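Non-structural protein 9 (Avian infectious bronchitis virus, PDB 5C94) probably binds single-stranded RNA as a homodimer and takes part in the coronavirus replicase complex that copies the viral genome. Local coordinates at residues 47-52 and 87-92; 71-76 and 93-98. All blocks are in the same frame, centred on the assembly; numbering follows the deposited sequence.

Contact 1. Residues 47-52 and 87-92; sequences AITSSN and EVVYLY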
ATOM      1  N   ALA A  47      -0.095 -10.497  -5.210  1.00 16.66           N
ATOM      2  CA  ALA A  47       1.157 -10.410  -5.937  1.00 21.14           C
ATOM      3  C   ALA A  47       2.061 -11.579  -5.611  1.00 19.98           C
ATOM      4  O   ALA A  47       1.903 -12.215  -4.570  1.00 16.59           O
ATOM      5  CB  ALA A  47       1.861  -9.107  -5.614  1.00 18.45           C
ATOM      6  N   ILE A  48       2.998 -11.877  -6.508  1.00 13.10           N
ATOM      7  CA  ILE A  48       4.072 -12.803  -6.163  1.00 18.44           C
ATOM      8  C   ILE A  48       5.410 -12.143  -6.471  1.00 16.74           C
ATOM      9  O   ILE A  48       5.474 -11.233  -7.302  1.00 18.71           O
ATOM     10  CB  ILE A  48       3.963 -14.162  -6.908  1.00 20.98           C
ATOM     11  CG1 ILE A  48       4.378 -14.012  -8.366  1.00 20.84           C
ATOM     12  CG2 ILE A  48       2.549 -14.774  -6.772  1.00 17.16           C
ATOM     13  CD1 ILE A  48       4.987 -15.268  -8.938  1.00 26.91           C
ATOM     14  N   THR A  49       6.459 -12.556  -5.762  1.00 12.98           N
ATOM     15  CA  THR A  49       7.816 -12.132  -6.101  1.00 15.80           C
ATOM     16  C   THR A  49       8.717 -13.315  -6.455  1.00 23.09           C
ATOM     17  O   THR A  49       8.521 -14.444  -5.979  1.00 21.55           O
ATOM     18  CB  THR A  49       8.485 -11.331  -4.960  1.00 14.63           C
ATOM     19  OG1 THR A  49       8.463 -12.089  -3.743  1.00 24.42           O
ATOM     20  CG2 THR A  49       7.776 -10.004  -4.763  1.00 12.79           C
ATOM     21  N   SER A  50       9.715 -13.043  -7.289  1.00 20.25           N
ATOM     22  CA  SER A  50      10.585 -14.092  -7.787  1.00 22.14           C
ATOM     23  C   SER A  50      11.856 -13.522  -8.387  1.00 22.38           C
ATOM     24  O   SER A  50      11.889 -12.362  -8.792  1.00 25.51           O
ATOM     25  CB  SER A  50       9.841 -14.938  -8.831  1.00 24.67           C
ATOM     26  OG  SER A  50      10.672 -15.978  -9.321  1.00 19.52           O
ATOM     27  N   SER A  51      12.896 -14.345  -8.458  1.00 24.26           N
ATOM     28  CA  SER A  51      14.125 -13.963  -9.156  1.00 25.22           C
ATOM     29  C   SER A  51      13.939 -14.135 -10.656  1.00 21.66           C
ATOM     30  O   SER A  51      14.638 -13.532 -11.465  1.00 27.75           O
ATOM     31  CB  SER A  51      15.291 -14.814  -8.687  1.00 22.20           C
ATOM     32  OG  SER A  51      14.867 -16.156  -8.503  1.00 34.88           O
ATOM     33  N   ASN A  52      12.993 -14.994 -11.006  1.00 19.16           N
ATOM     34  CA  ASN A  52      12.641 -15.293 -12.385  1.00 21.88           C
ATOM     35  C   ASN A  52      11.736 -14.206 -13.007  1.00 22.62           C
ATOM     36  O   ASN A  52      10.657 -13.918 -12.484  1.00 21.90           O
ATOM     37  CB  ASN A  52      11.950 -16.663 -12.412  1.00 20.00           C
ATOM     38  CG  ASN A  52      11.752 -17.214 -13.811  1.00 24.29           C
ATOM     39  OD1 ASN A  52      11.376 -16.494 -14.749  1.00 25.86           O
ATOM     40  ND2 ASN A  52      11.953 -18.526 -13.946  1.00 19.22           N
ATOM     41  N   GLU A  87      19.215  -7.633  -3.736  1.00 33.25           N
ATOM     42  CA  GLU A  87      18.913  -8.483  -4.886  1.00 36.64           C
ATOM     43  C   GLU A  87      17.857  -7.899  -5.807  1.00 24.84           C
ATOM     44  O   GLU A  87      17.010  -7.122  -5.386  1.00 24.90           O
ATOM     45  CB  GLU A  87      18.473  -9.874  -4.427  1.00 54.11           C
ATOM     46  CG  GLU A  87      19.513 -10.621  -3.601  1.00 69.79           C
ATOM     47  CD  GLU A  87      18.912 -11.741  -2.776  1.00 75.53           C
ATOM     48  OE1 GLU A  87      17.670 -11.880  -2.762  1.00 72.98           O
ATOM     49  OE2 GLU A  87      19.687 -12.488  -2.146  1.00 81.51           O
ATOM     50  N   VAL A  88      17.944  -8.264  -7.080  1.00 24.85           N
ATOM     51  CA  VAL A  88      16.916  -7.933  -8.043  1.00 29.44           C
ATOM     52  C   VAL A  88      15.734  -8.870  -7.844  1.00 25.04           C
ATOM     53  O   VAL A  88      15.884 -10.083  -7.918  1.00 32.28           O
ATOM     54  CB  VAL A  88      17.420  -8.042  -9.483  1.00 27.39           C
ATOM     55  CG1 VAL A  88      16.264  -7.867 -10.434  1.00 30.33           C
ATOM     56  CG2 VAL A  88      18.483  -6.988  -9.754  1.00 29.81           C
ATOM     57  N   VAL A  89      14.568  -8.292  -7.572  1.00 23.92           N
ATOM     58  CA  VAL A  89      13.339  -9.046  -7.353  1.00 23.88           C
ATOM     59  C   VAL A  89      12.263  -8.599  -8.335  1.00 20.69           C
ATOM     60  O   VAL A  89      12.059  -7.406  -8.543  1.00 28.86           O
ATOM     61  CB  VAL A  89      12.825  -8.874  -5.907  1.00 26.81           C
ATOM     62  CG1 VAL A  89      11.533  -9.654  -5.694  1.00 15.41           C
ATOM     63  CG2 VAL A  89      13.897  -9.317  -4.897  1.00 16.80           C
ATOM     64  N   TYR A  90      11.593  -9.564  -8.954  1.00 25.62           N
ATOM     65  CA  TYR A  90      10.495  -9.295  -9.881  1.00 15.63           C
ATOM     66  C   TYR A  90       9.170  -9.439  -9.164  1.00 14.78           C
ATOM     67  O   TYR A  90       8.907 -10.453  -8.512  1.00 23.13           O
ATOM     68  CB  TYR A  90      10.576 -10.239 -11.089  1.00 15.26           C
ATOM     69  CG  TYR A  90      11.830  -9.981 -11.880  1.00 23.00           C
ATOM     70  CD1 TYR A  90      11.860  -8.989 -12.857  1.00 26.50           C
ATOM     71  CD2 TYR A  90      13.008 -10.665 -11.602  1.00 21.83           C
ATOM     72  CE1 TYR A  90      13.020  -8.720 -13.575  1.00 20.72           C
ATOM     73  CE2 TYR A  90      14.181 -10.388 -12.309  1.00 17.35           C
ATOM     74  CZ  TYR A  90      14.174  -9.413 -13.291  1.00 20.84           C
ATOM     75  OH  TYR A  90      15.314  -9.133 -14.005  1.00 29.01           O
ATOM     76  N   LEU A  91       8.347  -8.407  -9.255  1.00 16.73           N
ATOM     77  CA  LEU A  91       7.088  -8.380  -8.527  1.00 17.14           C
ATOM     78  C   LEU A  91       5.946  -8.389  -9.541  1.00 27.25           C
ATOM     79  O   LEU A  91       5.854  -7.502 -10.406  1.00 22.97           O
ATOM     80  CB  LEU A  91       7.032  -7.161  -7.611  1.00 20.80           C
ATOM     81  CG  LEU A  91       5.860  -6.844  -6.664  1.00 27.82           C
ATOM     82  CD1 LEU A  91       4.824  -6.054  -7.387  1.00 28.96           C
ATOM     83  CD2 LEU A  91       5.230  -8.061  -6.054  1.00 26.07           C
ATOM     84  N   TYR A  92       5.115  -9.426  -9.450  1.00 13.65           N
ATOM     85  CA  TYR A  92       4.004  -9.621 -10.360  1.00 12.39           C
ATOM     86  C   TYR A  92       2.707  -9.473  -9.606  1.00 15.87           C
ATOM     87  O   TYR A  92       2.449 -10.244  -8.680  1.00 22.46           O
ATOM     88  CB  TYR A  92       4.002 -11.021 -10.987  1.00 20.54           C
ATOM     89  CG  TYR A  92       5.254 -11.524 -11.663  1.00 21.83           C
ATOM     90  CD1 TYR A  92       6.359 -11.958 -10.925  1.00 11.51           C
ATOM     91  CD2 TYR A  92       5.296 -11.629 -13.044  1.00 20.33           C
ATOM     92  CE1 TYR A  92       7.487 -12.444 -11.565  1.00 15.26           C
ATOM     93  CE2 TYR A  92       6.397 -12.112 -13.689  1.00 21.81           C
ATOM     94  CZ  TYR A  92       7.486 -12.519 -12.959  1.00 26.67           C
ATOM     95  OH  TYR A  92       8.558 -13.008 -13.654  1.00 20.33           O
TER
HETATM   96  O   HOH W   1      17.001 -11.949 -10.038  1.00 46.11           O
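Ile-48 to Ser-50 and Tyr-90 to Tyr-92 pair as antiparallel strands in the beta barrel of nsp9, partly buried. Two hydrogen-bonded pairs carry the backbone: the bond from Tyr-92 N to Ile-48 O is nearly straight (175°, 2.8 Å), and that from Tyr-90 N to Ser-50 O is equally short.

On the face of Thr-49 and Leu-91 branched side chains cross: Thr-49 CG2 lies 3.5 Å from Leu-91 CD2, and Val-89 CG1 comes 3.6 Å from Thr-49 CB. The other face carries Ile-48, Ser-50, Tyr-90 and Tyr-92. Ile-48 CG1, held between the backbone N and carbonyl carbon (chi1 75°), lies 3.8 Å from Tyr-92 CD1, while Asn-52 O sits at the edge of that ring and apparently accepts from its hydroxyl, whose modelled place is less certain. Ser-50 O lies in plane at the edge of the Tyr-90 ring, with Ser-51 O oblique, 3.3 Å from Tyr-90 CE2. As strand becomes turn, Ser-50 OG suits its place by accepting from Asn-52 N (3.0 Å), an ST turn. Past it, one water joins Ser-51 O to Val-88 O.

Strand 30-39 flanks 47-50 and strand 76-82 flanks 87-92; Ile-48 reaches Cys-19 and Ala-21 of strand 12-22.

Contact 2. Residues 71-76 and 93-98; sequences DLDPPC and FIKNTR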
ATOM      1  N   ASP A  71      -3.576 -15.711 -13.459  1.00 16.59           N
ATOM      2  CA  ASP A  71      -2.719 -15.018 -14.414  1.00 18.66           C
ATOM      3  C   ASP A  71      -1.959 -13.875 -13.739  1.00 21.79           C
ATOM      4  O   ASP A  71      -2.425 -13.288 -12.757  1.00 23.73           O
ATOM      5  CB  ASP A  71      -3.562 -14.487 -15.582  1.00 22.73           C
ATOM      6  CG  ASP A  71      -4.102 -15.605 -16.479  1.00 34.76           C
ATOM      7  OD1 ASP A  71      -3.479 -16.691 -16.566  1.00 31.79           O
ATOM      8  OD2 ASP A  71      -5.178 -15.407 -17.079  1.00 50.12           O
ATOM      9  N   LEU A  72      -0.794 -13.554 -14.285  1.00 22.47           N
ATOM     10  CA  LEU A  72       0.037 -12.477 -13.764  1.00 24.21           C
ATOM     11  C   LEU A  72       0.134 -11.314 -14.764  1.00 22.24           C
ATOM     12  O   LEU A  72       0.258 -11.538 -15.965  1.00 26.51           O
ATOM     13  CB  LEU A  72       1.438 -13.014 -13.442  1.00 17.43           C
ATOM     14  CG  LEU A  72       1.494 -14.201 -12.484  1.00 19.62           C
ATOM     15  CD1 LEU A  72       2.925 -14.694 -12.318  1.00 14.96           C
ATOM     16  CD2 LEU A  72       0.898 -13.796 -11.139  1.00 26.54           C
ATOM     17  N   ASP A  73       0.076 -10.080 -14.267  1.00 23.57           N
ATOM     18  CA  ASP A  73       0.466  -8.924 -15.066  1.00 23.57           C
ATOM     19  C   ASP A  73       1.971  -8.989 -15.353  1.00 24.75           C
ATOM     20  O   ASP A  73       2.696  -9.776 -14.738  1.00 24.03           O
ATOM     21  CB  ASP A  73       0.119  -7.626 -14.342  1.00 23.52           C
ATOM     22  CG  ASP A  73      -1.382  -7.368 -14.275  1.00 28.73           C
ATOM     23  OD1 ASP A  73      -2.149  -7.970 -15.058  1.00 24.36           O
ATOM     24  OD2 ASP A  73      -1.795  -6.534 -13.440  1.00 37.15           O
ATOM     25  N   PRO A  74       2.463  -8.173 -16.293  1.00 25.74           N
ATOM     26  CA  PRO A  74       3.930  -8.203 -16.416  1.00 20.42           C
ATOM     27  C   PRO A  74       4.601  -7.673 -15.135  1.00 26.04           C
ATOM     28  O   PRO A  74       3.998  -6.875 -14.427  1.00 18.86           O
ATOM     29  CB  PRO A  74       4.203  -7.288 -17.608  1.00 15.36           C
ATOM     30  CG  PRO A  74       2.843  -7.214 -18.354  1.00 16.29           C
ATOM     31  CD  PRO A  74       1.822  -7.287 -17.287  1.00 15.13           C
ATOM     32  N   PRO A  75       5.836  -8.107 -14.847  1.00 23.73           N
ATOM     33  CA  PRO A  75       6.449  -7.785 -13.558  1.00 25.75           C
ATOM     34  C   PRO A  75       7.075  -6.378 -13.479  1.00 29.65           C
ATOM     35  O   PRO A  75       7.582  -5.895 -14.487  1.00 25.62           O
ATOM     36  CB  PRO A  75       7.536  -8.857 -13.437  1.00 19.67           C
ATOM     37  CG  PRO A  75       7.994  -9.038 -14.873  1.00 15.87           C
ATOM     38  CD  PRO A  75       6.703  -8.978 -15.672  1.00 14.84           C
ATOM     39  N   CYS A  76       7.007  -5.750 -12.297  1.00 28.49           N
ATOM     40  CA  CYS A  76       7.844  -4.604 -11.910  1.00 25.93           C
ATOM     41  C   CYS A  76       9.173  -5.176 -11.473  1.00 26.10           C
ATOM     42  O   CYS A  76       9.196  -6.301 -10.969  1.00 28.81           O
ATOM     43  CB  CYS A  76       7.301  -3.866 -10.689  1.00 27.30           C
ATOM     44  SG  CYS A  76       5.570  -3.613 -10.560  1.00 44.70           S
ATOM     45  N   PHE A  93       1.876  -8.526 -10.002  1.00 15.49           N
ATOM     46  CA  PHE A  93       0.540  -8.475  -9.445  1.00 20.45           C
ATOM     47  C   PHE A  93      -0.309  -9.458 -10.205  1.00 23.97           C
ATOM     48  O   PHE A  93      -0.061  -9.762 -11.368  1.00 21.16           O
ATOM     49  CB  PHE A  93      -0.064  -7.076  -9.516  1.00 16.39           C
ATOM     50  CG  PHE A  93       0.606  -6.089  -8.614  1.00 17.96           C
ATOM     51  CD1 PHE A  93       0.424  -6.153  -7.236  1.00 13.84           C
ATOM     52  CD2 PHE A  93       1.439  -5.109  -9.141  1.00 15.86           C
ATOM     53  CE1 PHE A  93       1.047  -5.243  -6.399  1.00 21.22           C
ATOM     54  CE2 PHE A  93       2.066  -4.191  -8.317  1.00 15.71           C
ATOM     55  CZ  PHE A  93       1.876  -4.257  -6.941  1.00 18.44           C
ATOM     56  N   ILE A  94      -1.313  -9.959  -9.524  1.00 23.05           N
ATOM     57  CA  ILE A  94      -2.233 -10.893 -10.108  1.00 25.47           C
ATOM     58  C   ILE A  94      -3.279 -10.152 -10.962  1.00 23.19           C
ATOM     59  O   ILE A  94      -3.715  -9.058 -10.605  1.00 28.60           O
ATOM     60  CB  ILE A  94      -2.843 -11.717  -8.972  1.00 23.59           C
ATOM     61  CG1 ILE A  94      -1.806 -12.774  -8.581  1.00 23.56           C
ATOM     62  CG2 ILE A  94      -4.198 -12.304  -9.346  1.00 12.91           C
ATOM     63  CD1 ILE A  94      -2.044 -13.405  -7.293  1.00 24.86           C
ATOM     64  N   LYS A  95      -3.628 -10.733 -12.107  1.00 25.47           N
ATOM     65  CA  LYS A  95      -4.548 -10.125 -13.058  1.00 27.56           C
ATOM     66  C   LYS A  95      -5.779  -9.606 -12.337  1.00 32.83           C
ATOM     67  O   LYS A  95      -6.405 -10.355 -11.574  1.00 31.49           O
ATOM     68  CB  LYS A  95      -4.964 -11.133 -14.132  1.00 40.78           C
ATOM     69  CG  LYS A  95      -4.842 -10.637 -15.564  1.00 44.86           C
ATOM     70  CD  LYS A  95      -3.380 -10.652 -16.000  1.00 52.20           C
ATOM     71  CE  LYS A  95      -3.209 -10.456 -17.502  1.00 52.79           C
ATOM     72  NZ  LYS A  95      -1.765 -10.325 -17.880  1.00 52.29           N
ATOM     73  N   ASN A  96      -6.082  -8.321 -12.556  1.00 25.58           N
ATOM     74  CA  ASN A  96      -7.301  -7.670 -12.055  1.00 30.44           C
ATOM     75  C   ASN A  96      -7.332  -7.386 -10.565  1.00 28.59           C
ATOM     76  O   ASN A  96      -8.404  -7.217  -9.988  1.00 32.20           O
ATOM     77  CB  ASN A  96      -8.540  -8.494 -12.407  1.00 26.98           C
ATOM     78  CG  ASN A  96      -8.654  -8.759 -13.891  1.00 37.57           C
ATOM     79  OD1 ASN A  96      -8.922  -9.889 -14.314  1.00 45.37           O
ATOM     80  ND2 ASN A  96      -8.420  -7.720 -14.698  1.00 24.92           N
ATOM     81  N   THR A  97      -6.165  -7.330  -9.942  1.00 19.93           N
ATOM     82  CA  THR A  97      -6.098  -6.993  -8.539  1.00 21.58           C
ATOM     83  C   THR A  97      -6.569  -5.548  -8.390  1.00 20.85           C
ATOM     84  O   THR A  97      -6.283  -4.712  -9.245  1.00 22.61           O
ATOM     85  CB  THR A  97      -4.671  -7.187  -7.990  1.00 24.74           C
ATOM     86  OG1 THR A  97      -4.368  -8.587  -7.968  1.00 23.76           O
ATOM     87  CG2 THR A  97      -4.557  -6.635  -6.571  1.00 21.59           C
ATOM     88  N   ARG A  98      -7.331  -5.271  -7.338  1.00 20.48           N
ATOM     89  CA  ARG A  98      -7.789  -3.911  -7.061  1.00 18.33           C
ATOM     90  C   ARG A  98      -6.598  -2.976  -6.824  1.00 26.39           C
ATOM     91  O   ARG A  98      -5.565  -3.394  -6.279  1.00 29.51           O
ATOM     92  CB  ARG A  98      -8.708  -3.894  -5.844  1.00 22.81           C
ATOM     93  CG  ARG A  98     -10.067  -4.536  -6.077  1.00 31.42           C
ATOM     94  CD  ARG A  98     -11.128  -3.878  -5.182  1.00 44.82           C
ATOM     95  NE  ARG A  98     -11.047  -4.291  -3.784  1.00 50.63           N
ATOM     96  CZ  ARG A  98     -11.255  -3.491  -2.737  1.00 53.43           C
ATOM     97  NH1 ARG A  98     -11.530  -2.204  -2.905  1.00 48.91           N
ATOM     98  NH2 ARG A  98     -11.168  -3.980  -1.508  1.00 57.06           N
TER
HETATM   99  O   HOH W   2      -4.989  -6.494 -14.838  1.00 28.76           O
HETATM  100  O   HOH W   3       2.723  -6.705 -11.928  1.00 30.00           O
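Backbone bonds join Asp-71 to Lys-95 and Asp-73 to Phe-93, bracketing a single bridge between Leu-72 and Ile-94 where two connecting segments pass each other. The N-H of Lys-95 is aimed almost straight at Asp-71 O (177°, 2.9 Å), though the nitrogen stands above that carbonyl's plane. Asp-73 N gives the other bond, to Phe-93 O.

Lys-95 supplies the side-chain polar contacts. It bends at its second torsion (chi2 76°), beyond which the chain is extended; its CD passes 3.1 Å from Asp-73 OD1, and NZ reaches Leu-72 O at 3.0 Å. NZ also makes a long salt bridge of 3.7 Å to Asp-73 OD1; a long lysine can lie over the carboxylate from the exposed side and still bring NZ to both oxygens. The other carboxylate oxygen, OD2, pairs with Arg-102 of helix 99-109, linking loop to helix. Two waters add bridges, one from Asp-73 OD1 to Asn-96 N, the other from Pro-74 O to Phe-93 N.

Between strand 85-93 and that helix the chain reverses in a type II beta turn, Ile-94 to Thr-97. Asn-96 takes its third position with positive phi (73°), a conformation asparagine tolerates well. Ile-94 O accepts from both Thr-97 N and Thr-97 OG1.

Apolar contacts fill the buried side. Leu-72 CD2 meets Ile-94 CG1 at 3.9 Å, and Cys-76 SG lies obliquely by the Phe-93 ring, 4.2 Å from CE2. That ring also packs on Val-105 and Leu-106 of the helix and on Pro-2 of the second subunit, which probably belongs to the expression-tag remnant.

How the contacts relate
From the N terminus the chain meets 47-52 first, then 71-76, then 87-92 and directly 93-98, so the two contacts cross. Contact 1 closes a loop of 34 residues that contains 71-76; contact 2 closes one of 16 residues that contains 87-92. Because 87-92 runs straight into 93-98, one continuous length of chain pairs first with strand 42-50 and then with the connection before strand 76-82. The contacts also touch: Leu-91 O and Cys-76 N are probably hydrogen-bonded, Tyr-92 packs on Pro-75, and Ala-47 on Phe-93. Together they tie interior strands 42-50 and 85-93 to the connection leaving edge strand 67-71 and to the turn leading into helix 99-109.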